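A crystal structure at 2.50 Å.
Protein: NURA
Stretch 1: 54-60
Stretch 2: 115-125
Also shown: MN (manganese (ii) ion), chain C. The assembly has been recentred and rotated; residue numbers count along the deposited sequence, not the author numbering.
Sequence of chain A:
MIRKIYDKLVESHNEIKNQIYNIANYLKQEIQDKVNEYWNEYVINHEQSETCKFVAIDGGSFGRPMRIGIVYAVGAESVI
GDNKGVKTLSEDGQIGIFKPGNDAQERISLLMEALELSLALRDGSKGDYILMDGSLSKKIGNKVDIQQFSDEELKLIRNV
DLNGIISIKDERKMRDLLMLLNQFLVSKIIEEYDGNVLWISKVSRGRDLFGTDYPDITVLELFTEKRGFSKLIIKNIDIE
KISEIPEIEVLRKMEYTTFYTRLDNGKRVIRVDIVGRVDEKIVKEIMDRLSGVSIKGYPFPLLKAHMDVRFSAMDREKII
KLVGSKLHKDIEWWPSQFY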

# COMPACT_ATOMS: atom_id res chain seq x y z
N PHE A 54 -28.30 -11.67 -12.86
CA PHE A 54 -27.02 -11.00 -12.74
C PHE A 54 -26.00 -12.00 -12.30
O PHE A 54 -26.25 -12.74 -11.33
N VAL A 55 -24.86 -12.05 -13.00
CA VAL A 55 -23.70 -12.79 -12.54
C VAL A 55 -22.73 -11.74 -12.04
O VAL A 55 -22.28 -10.89 -12.82
N ALA A 56 -22.36 -11.80 -10.77
CA ALA A 56 -21.37 -10.88 -10.21
C ALA A 56 -20.03 -11.61 -9.97
O ALA A 56 -20.00 -12.75 -9.60
N ILE A 57 -18.93 -10.89 -10.19
CA ILE A 57 -17.63 -11.41 -9.96
C ILE A 57 -16.90 -10.42 -9.10
O ILE A 57 -16.88 -9.21 -9.43
N ASP A 58 -16.28 -10.92 -8.02
CA ASP A 58 -15.27 -10.18 -7.28
C ASP A 58 -14.10 -11.04 -6.88
O ASP A 58 -14.17 -12.31 -6.95
N GLY A 59 -13.05 -10.39 -6.36
CA GLY A 59 -11.84 -11.10 -5.97
C GLY A 59 -11.20 -10.61 -4.71
O GLY A 59 -11.46 -9.47 -4.25
N GLY A 60 -10.36 -11.47 -4.14
CA GLY A 60 -9.67 -11.22 -2.87
C GLY A 60 -8.27 -11.75 -2.98
O GLY A 60 -8.03 -12.68 -3.74
N LEU A 115 -8.10 -13.79 -12.49
CA LEU A 115 -9.06 -14.85 -12.17
C LEU A 115 -10.49 -14.33 -12.24
O LEU A 115 -11.40 -15.04 -12.70
N GLU A 116 -10.69 -13.09 -11.78
CA GLU A 116 -11.98 -12.43 -11.92
C GLU A 116 -12.37 -12.42 -13.38
O GLU A 116 -13.39 -12.98 -13.77
N LEU A 117 -11.54 -11.79 -14.21
CA LEU A 117 -11.87 -11.61 -15.61
C LEU A 117 -12.03 -12.95 -16.28
O LEU A 117 -12.93 -13.11 -17.09
N SER A 118 -11.22 -13.95 -15.94
CA SER A 118 -11.50 -15.24 -16.57
C SER A 118 -12.81 -15.90 -16.10
O SER A 118 -13.40 -16.64 -16.84
N LEU A 119 -13.29 -15.62 -14.90
CA LEU A 119 -14.61 -16.14 -14.49
C LEU A 119 -15.73 -15.36 -15.20
O LEU A 119 -16.82 -15.89 -15.44
N ALA A 120 -15.47 -14.12 -15.55
CA ALA A 120 -16.45 -13.38 -16.34
C ALA A 120 -16.65 -14.08 -17.69
O ALA A 120 -17.76 -14.12 -18.24
N LEU A 121 -15.59 -14.66 -18.25
CA LEU A 121 -15.73 -15.41 -19.48
C LEU A 121 -16.32 -16.76 -19.20
O LEU A 121 -17.14 -17.25 -19.97
N ARG A 122 -15.93 -17.39 -18.11
CA ARG A 122 -16.54 -18.66 -17.79
C ARG A 122 -18.07 -18.53 -17.67
O ARG A 122 -18.78 -19.17 -18.41
N ASP A 123 -18.57 -17.71 -16.77
CA ASP A 123 -19.97 -17.81 -16.38
C ASP A 123 -20.79 -16.63 -16.83
O ASP A 123 -21.96 -16.55 -16.50
N GLY A 124 -20.19 -15.73 -17.58
CA GLY A 124 -20.89 -14.51 -18.00
C GLY A 124 -22.18 -14.75 -18.77
O GLY A 124 -23.18 -14.09 -18.55
N SER A 125 -22.14 -15.72 -19.66
CA SER A 125 -23.26 -16.02 -20.53
C SER A 125 -24.42 -16.64 -19.79
O SER A 125 -25.48 -16.80 -20.37

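Strand 54-60 runs nearly antiparallel to helix 115-123, at 159° with axes 7.8 Å apart at closest approach, and no hydrogen bond crosses between them: the contact rests on packing. Alternation along the strand sets the first rule, since Val 55 and Ile 57 point toward the helix while Phe 54 and Ala 56 do not reach it.

Ile 57 is the apolar centre. With chi1 in m and chi2 off-well at 105°, it places CG2 3.5 Å from Glu 116 CA and CD1 3.8 Å from Ala 120 CB, while its CG1 lies 4.4 Å from Leu 119 CB. Ile 57 CD1 also lies 3.7 Å from Ala 120 CA, so the tip of the isoleucine rests on the helix backbone there. Val 55 (t) packs further along, its CG2 3.6 Å from Asp 123 O.

The polar end is built around Glu 116 (m, t, chi3 58°), whose CB points sideways but whose carboxylate reaches back to the strand. Glu 116 OE2 sits 3.4 Å from Gly 59 CA; a CB on Gly 59 would clash with that oxygen. The CB of Asp 58 (t) points away from the helix, but the end of its side chain comes nearer, OD1 lying 4.0 Å from Glu 116 OE1. Within the strand, Asp 58 OD1 accepts a hydrogen bond from Gly 59 N at 2.6 Å, and it binds manganese, OD1 to MN 2.4 Å, with another ligand from elsewhere in the structure.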

# COMPACT_ATOMS: atom_id res chain seq x y z
CB PHE A 54 -27.09 -9.92 -11.68
CG PHE A 54 -28.06 -8.83 -12.00
CD1 PHE A 54 -27.67 -7.73 -12.74
CD2 PHE A 54 -29.38 -8.92 -11.58
CE1 PHE A 54 -28.58 -6.72 -13.05
CE2 PHE A 54 -30.29 -7.91 -11.87
CZ PHE A 54 -29.89 -6.81 -12.62
CB VAL A 55 -23.04 -13.64 -13.67
CG1 VAL A 55 -21.72 -14.29 -13.17
CG2 VAL A 55 -23.99 -14.70 -14.18
CB ALA A 56 -21.87 -10.32 -8.91
CB ILE A 57 -16.83 -11.61 -11.27
CG1 ILE A 57 -17.47 -12.70 -12.17
CG2 ILE A 57 -15.36 -12.02 -10.96
CD1 ILE A 57 -18.21 -12.14 -13.38
CB ASP A 58 -15.87 -9.55 -6.02
CG ASP A 58 -15.14 -8.28 -5.61
OD1 ASP A 58 -14.01 -8.05 -6.02
OD2 ASP A 58 -15.75 -7.44 -4.93
CB LEU A 115 -8.80 -15.44 -10.79
CG LEU A 115 -7.49 -16.21 -10.60
CD1 LEU A 115 -7.35 -16.64 -9.13
CD2 LEU A 115 -7.39 -17.41 -11.52
CB GLU A 116 -11.94 -10.99 -11.40
CG GLU A 116 -11.89 -10.88 -9.93
CD GLU A 116 -11.63 -9.48 -9.39
OE1 GLU A 116 -12.38 -8.55 -9.68
OE2 GLU A 116 -10.68 -9.30 -8.64
CB LEU A 117 -10.82 -10.80 -16.35
CG LEU A 117 -10.52 -9.37 -15.86
CD1 LEU A 117 -9.26 -8.95 -16.61
CD2 LEU A 117 -11.73 -8.34 -16.02
CB SER A 118 -10.31 -16.20 -16.47
OG SER A 118 -10.31 -16.82 -15.22
CB LEU A 119 -14.79 -16.06 -12.97
CG LEU A 119 -13.95 -17.02 -12.13
CD1 LEU A 119 -14.10 -16.81 -10.65
CD2 LEU A 119 -14.37 -18.42 -12.46
CB ALA A 120 -16.00 -11.93 -16.52
CB LEU A 121 -14.41 -15.59 -20.18
CG LEU A 121 -13.87 -14.31 -20.80
CD1 LEU A 121 -12.38 -14.49 -21.02
CD2 LEU A 121 -14.58 -13.94 -22.11
CB ARG A 122 -15.94 -19.27 -16.53
CG ARG A 122 -16.23 -20.75 -16.39
CD ARG A 122 -15.44 -21.39 -15.26
NE ARG A 122 -16.20 -22.47 -14.64
CZ ARG A 122 -15.88 -23.09 -13.51
NH1 ARG A 122 -14.78 -22.75 -12.83
NH2 ARG A 122 -16.68 -24.05 -13.04
CB ASP A 123 -20.11 -17.94 -14.85
CG ASP A 123 -19.30 -19.10 -14.27
OD1 ASP A 123 -19.38 -20.24 -14.79
OD2 ASP A 123 -18.59 -18.87 -13.28
CB SER A 125 -22.79 -16.96 -21.63
OG SER A 125 -21.96 -17.94 -21.06
MN MN C . -12.46 -6.23 -5.77